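Local coordinates for penicillin-binding protein 2B (Streptococcus pneumoniae, PDB 2WAD) that probably forms the peptide cross-links between neighbouring glycan strands of cell-wall peptidoglycan as part of the elongasome, and binds penicillin, at residues S232-P245 with S258-K270. Residues are numbered along the deposited sequence; the frame is centred on the assembly and turned at random.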
loop_
_atom_site.group_PDB
_atom_site.type_symbol
_atom_site.label_atom_id
_atom_site.label_comp_id
_atom_site.label_asym_id
_atom_site.label_seq_id
_atom_site.Cartn_x
_atom_site.Cartn_y
_atom_site.Cartn_z
ATOM N N SER A 232 3.738 -8.987 -2.590
ATOM C CA SER A 232 2.402 -8.404 -2.424
ATOM C C SER A 232 2.413 -6.871 -2.390
ATOM O O SER A 232 1.435 -6.224 -2.776
ATOM C CB SER A 232 1.758 -8.938 -1.141
ATOM O OG SER A 232 2.649 -8.816 -0.029
ATOM N N ILE A 233 3.521 -6.293 -1.935
ATOM C CA ILE A 233 3.625 -4.874 -1.699
ATOM C C ILE A 233 4.142 -4.130 -2.931
ATOM O O ILE A 233 3.945 -2.917 -3.066
ATOM C CB ILE A 233 4.502 -4.650 -0.469
ATOM C CG1 ILE A 233 3.710 -5.004 0.808
ATOM C CG2 ILE A 233 5.051 -3.235 -0.424
ATOM C CD1 ILE A 233 4.591 -5.237 2.023
ATOM N N VAL A 234 4.774 -4.865 -3.848
ATOM C CA VAL A 234 5.302 -4.267 -5.065
ATOM C C VAL A 234 4.183 -3.689 -5.932
ATOM O O VAL A 234 4.298 -2.548 -6.358
ATOM C CB VAL A 234 6.175 -5.246 -5.900
ATOM C CG1 VAL A 234 6.427 -4.703 -7.299
ATOM C CG2 VAL A 234 7.499 -5.559 -5.195
ATOM N N GLY A 235 3.140 -4.470 -6.207
ATOM C CA GLY A 235 1.992 -4.042 -6.996
ATOM C C GLY A 235 2.059 -4.562 -8.414
ATOM O O GLY A 235 2.975 -5.308 -8.770
ATOM N N SER A 236 1.104 -4.174 -9.249
ATOM C CA SER A 236 1.138 -4.593 -10.651
ATOM C C SER A 236 1.231 -3.414 -11.624
ATOM O O SER A 236 1.018 -2.257 -11.257
ATOM C CB SER A 236 -0.080 -5.469 -10.983
ATOM O OG SER A 236 -1.260 -4.837 -10.504
ATOM N N VAL A 237 1.554 -3.729 -12.873
ATOM C CA VAL A 237 1.598 -2.755 -13.949
ATOM C C VAL A 237 0.623 -3.217 -15.031
ATOM O O VAL A 237 0.490 -4.417 -15.282
ATOM C CB VAL A 237 3.027 -2.662 -14.545
ATOM C CG1 VAL A 237 3.113 -1.567 -15.586
ATOM C CG2 VAL A 237 4.027 -2.375 -13.450
ATOM N N SER A 238 -0.052 -2.269 -15.675
ATOM C CA SER A 238 -0.943 -2.583 -16.785
ATOM C C SER A 238 -0.181 -3.214 -17.947
ATOM O O SER A 238 0.917 -2.785 -18.278
ATOM C CB SER A 238 -1.635 -1.318 -17.285
ATOM O OG SER A 238 -0.740 -0.561 -18.076
ATOM N N SER A 239 -0.770 -4.233 -18.564
ATOM C CA SER A 239 -0.185 -4.903 -19.718
ATOM C C SER A 239 -0.246 -4.007 -20.951
ATOM O O SER A 239 -1.044 -3.074 -21.023
ATOM C CB SER A 239 -0.987 -6.166 -20.014
ATOM O OG SER A 239 -2.293 -5.808 -20.449
ATOM N N GLU A 240 0.602 -4.310 -21.927
ATOM C CA GLU A 240 0.614 -3.625 -23.226
ATOM C C GLU A 240 -0.714 -3.770 -23.970
ATOM O O GLU A 240 -1.183 -2.839 -24.626
ATOM C CB GLU A 240 1.741 -4.206 -24.075
ATOM C CG GLU A 240 1.838 -3.665 -25.488
ATOM C CD GLU A 240 3.088 -4.177 -26.175
ATOM O OE1 GLU A 240 3.353 -5.400 -26.109
ATOM O OE2 GLU A 240 3.814 -3.347 -26.765
ATOM N N LYS A 241 -1.291 -4.962 -23.850
ATOM C CA LYS A 241 -2.613 -5.310 -24.356
ATOM C C LYS A 241 -3.728 -4.446 -23.760
ATOM O O LYS A 241 -4.512 -3.851 -24.503
ATOM C CB LYS A 241 -2.882 -6.787 -24.045
ATOM C CG LYS A 241 -4.087 -7.404 -24.740
ATOM C CD LYS A 241 -3.724 -7.927 -26.130
ATOM C CE LYS A 241 -4.815 -8.836 -26.670
ATOM N NZ LYS A 241 -5.006 -8.627 -28.130
ATOM N N ALA A 242 -3.801 -4.386 -22.429
ATOM C CA ALA A 242 -4.850 -3.640 -21.733
ATOM C C ALA A 242 -4.436 -2.199 -21.446
ATOM O O ALA A 242 -4.644 -1.705 -20.337
ATOM C CB ALA A 242 -5.248 -4.345 -20.433
ATOM N N GLY A 243 -3.873 -1.536 -22.451
ATOM C CA GLY A 243 -3.253 -0.220 -22.315
ATOM C C GLY A 243 -3.370 0.501 -20.986
ATOM O O GLY A 243 -2.812 0.074 -19.965
ATOM N N LEU A 244 -4.079 1.625 -20.999
ATOM C CA LEU A 244 -4.346 2.349 -19.764
ATOM C C LEU A 244 -5.573 1.751 -19.100
ATOM O O LEU A 244 -6.397 1.124 -19.762
ATOM C CB LEU A 244 -4.586 3.834 -20.035
ATOM C CG LEU A 244 -3.416 4.688 -20.525
ATOM C CD1 LEU A 244 -3.799 6.157 -20.473
ATOM C CD2 LEU A 244 -2.155 4.431 -19.718
ATOM N N PRO A 245 -5.676 1.916 -17.775
ATOM C CA PRO A 245 -6.928 1.648 -17.077
ATOM C C PRO A 245 -8.018 2.616 -17.544
ATOM O O PRO A 245 -7.803 3.829 -17.550
ATOM C CB PRO A 245 -6.572 1.887 -15.602
ATOM C CG PRO A 245 -5.227 2.577 -15.603
ATOM C CD PRO A 245 -4.548 2.142 -16.854
ATOM N N SER A 258 0.379 8.413 -23.525
ATOM C CA SER A 258 -0.297 7.769 -24.644
ATOM C C SER A 258 -1.261 6.706 -24.111
ATOM O O SER A 258 -1.298 6.429 -22.908
ATOM C CB SER A 258 0.734 7.144 -25.588
ATOM O OG SER A 258 0.134 6.239 -26.493
ATOM N N LEU A 259 -2.034 6.113 -25.015
ATOM C CA LEU A 259 -3.166 5.269 -24.649
ATOM C C LEU A 259 -2.764 3.810 -24.445
ATOM O O LEU A 259 -3.483 3.048 -23.795
ATOM C CB LEU A 259 -4.257 5.403 -25.721
ATOM C CG LEU A 259 -5.721 4.979 -25.552
ATOM C CD1 LEU A 259 -6.276 5.202 -24.152
ATOM C CD2 LEU A 259 -6.554 5.733 -26.585
ATOM N N ASN A 260 -1.615 3.428 -24.995
ATOM C CA ASN A 260 -1.089 2.070 -24.862
ATOM C C ASN A 260 0.015 1.950 -23.805
ATOM O O ASN A 260 0.682 0.914 -23.691
ATOM C CB ASN A 260 -0.544 1.594 -26.207
ATOM C CG ASN A 260 0.565 2.488 -26.723
ATOM O OD1 ASN A 260 0.635 3.674 -26.389
ATOM N ND2 ASN A 260 1.442 1.919 -27.545
ATOM N N ASP A 261 0.196 3.021 -23.040
ATOM C CA ASP A 261 1.205 3.080 -21.984
ATOM C C ASP A 261 1.015 2.035 -20.896
ATOM O O ASP A 261 -0.106 1.728 -20.500
ATOM C CB ASP A 261 1.218 4.462 -21.331
ATOM C CG ASP A 261 1.859 5.516 -22.214
ATOM O OD1 ASP A 261 2.360 5.173 -23.307
ATOM O OD2 ASP A 261 1.871 6.695 -21.802
ATOM N N ARG A 262 2.125 1.495 -20.414
ATOM C CA ARG A 262 2.073 0.604 -19.267
ATOM C C ARG A 262 2.381 1.333 -17.967
ATOM O O ARG A 262 3.458 1.897 -17.795
ATOM C CB ARG A 262 2.951 -0.618 -19.496
ATOM C CG ARG A 262 2.420 -1.417 -20.662
ATOM C CD ARG A 262 3.026 -2.784 -20.704
ATOM N NE ARG A 262 4.323 -2.726 -21.359
ATOM C CZ ARG A 262 5.188 -3.732 -21.354
ATOM N NH1 ARG A 262 4.873 -4.851 -20.716
ATOM N NH2 ARG A 262 6.358 -3.618 -21.973
ATOM N N VAL A 263 1.395 1.325 -17.076
ATOM C CA VAL A 263 1.408 2.130 -15.870
ATOM C C VAL A 263 1.168 1.266 -14.622
ATOM O O VAL A 263 0.668 0.138 -14.711
ATOM C CB VAL A 263 0.361 3.264 -15.963
ATOM C CG1 VAL A 263 0.521 4.016 -17.285
ATOM C CG2 VAL A 263 -1.050 2.707 -15.843
ATOM N N GLY A 264 1.568 1.786 -13.467
ATOM C CA GLY A 264 1.338 1.089 -12.208
ATOM C C GLY A 264 -0.117 1.204 -11.803
ATOM O O GLY A 264 -0.692 2.291 -11.857
ATOM N N THR A 265 -0.708 0.083 -11.393
ATOM C CA THR A 265 -2.121 0.045 -11.038
ATOM C C THR A 265 -2.354 -0.306 -9.576
ATOM O O THR A 265 -3.487 -0.240 -9.101
ATOM C CB THR A 265 -2.856 -1.009 -11.856
ATOM O OG1 THR A 265 -2.072 -2.204 -11.837
ATOM C CG2 THR A 265 -3.014 -0.536 -13.299
ATOM N N SER A 266 -1.306 -0.688 -8.856
ATOM C CA SER A 266 -1.489 -0.959 -7.434
ATOM C C SER A 266 -0.201 -0.775 -6.610
ATOM O O SER A 266 0.906 -0.928 -7.124
ATOM C CB SER A 266 -2.053 -2.371 -7.250
ATOM O OG SER A 266 -1.099 -3.330 -7.667
ATOM N N TYR A 267 -0.367 -0.444 -5.332
ATOM C CA TYR A 267 0.730 -0.383 -4.364
ATOM C C TYR A 267 1.937 0.446 -4.792
ATOM O O TYR A 267 1.764 1.502 -5.405
ATOM C CB TYR A 267 1.054 -1.793 -3.850
ATOM C CG TYR A 267 -0.211 -2.436 -3.331
ATOM C CD1 TYR A 267 -0.800 -3.510 -3.997
ATOM C CD2 TYR A 267 -0.857 -1.914 -2.201
ATOM C CE1 TYR A 267 -1.993 -4.075 -3.541
ATOM C CE2 TYR A 267 -2.040 -2.461 -1.744
ATOM C CZ TYR A 267 -2.596 -3.544 -2.422
ATOM O OH TYR A 267 -3.776 -4.095 -1.987
ATOM N N LEU A 268 3.148 -0.031 -4.518
ATOM C CA LEU A 268 4.353 0.708 -4.907
ATOM C C LEU A 268 4.430 1.091 -6.398
ATOM O O LEU A 268 4.870 2.199 -6.733
ATOM C CB LEU A 268 5.632 -0.023 -4.472
ATOM C CG LEU A 268 5.950 -0.227 -2.991
ATOM C CD1 LEU A 268 7.307 -0.929 -2.835
ATOM C CD2 LEU A 268 5.935 1.113 -2.241
ATOM N N GLU A 269 4.032 0.196 -7.300
ATOM C CA GLU A 269 4.192 0.484 -8.733
ATOM C C GLU A 269 3.332 1.691 -9.045
ATOM O O GLU A 269 3.708 2.519 -9.864
ATOM C CB GLU A 269 3.755 -0.669 -9.647
ATOM C CG GLU A 269 4.619 -1.919 -9.614
ATOM C CD GLU A 269 5.771 -1.878 -10.590
ATOM O OE1 GLU A 269 6.166 -0.772 -11.035
ATOM O OE2 GLU A 269 6.285 -2.970 -10.913
ATOM N N LYS A 270 2.182 1.788 -8.392
ATOM C CA LYS A 270 1.300 2.923 -8.596
ATOM C C LYS A 270 1.807 4.161 -7.866
ATOM O O LYS A 270 1.866 5.244 -8.434
ATOM C CB LYS A 270 -0.134 2.587 -8.170
ATOM C CG LYS A 270 -1.143 3.720 -8.397
ATOM C CD LYS A 270 -2.573 3.244 -8.173
ATOM C CE LYS A 270 -3.491 4.418 -7.932
ATOM N NZ LYS A 270 -4.884 4.037 -8.245
HETATM O O HOH W 1 4.755 -5.021 -11.151
#
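S238 and V263 hold each other through two bonds: the backbone N of S238 donates to V263 O at 2.7 Å, and V263 N returns a bond to S238 OG at 3.0 Å. With chi1 at 77°, OG of S238 sits between its own N and carbonyl carbon, where it can accept from V263 N and donate to G243 O, tying the turn that follows back to the antiparallel pairing. Two residues away along each segment, across the V237-G264 pair, T265 N gives S236 O a nearly straight bond (174° at the hydrogen). The two hydroxyls S236 OG and T265 OG1 add a bond of 3.1 Å alongside, and S266 OG accepts from S236 N. Together these links bracket V237 and G264, a single antiparallel beta bridge within the dimerisation domain, away from the probable acyl-ester serine, S386. Beyond it the strand-like pairing runs into helix 267-271, where E269 N donates to V234 O at 2.9 Å and L268 N makes a weak bond to I233 O. At the far end L244 N donates a hydrogen bond to L259 O. G235, the first residue past helix 231-234, has a positive phi and makes a CA-H...O contact with S266 O; a CB there would collide with that oxygen. E269 CD lies 3.4 Å from V237 CG2, the side chains crossing at about a right angle; a bend at chi2 (-88°) turns the carboxylate there. R60 and R223 form salt bridges with its two oxygens, and a water joins OE2 to G235 O. L244 CD2 packs on V263 CG1 at 3.6 Å and P245 CD meets V263 CG2 tip to tip, with Y252 of helix 249-255 touching all three side chains. R262 lays its aliphatic chain along the S238-E240 backbone, E240 CB lying over one face of the guanidinium.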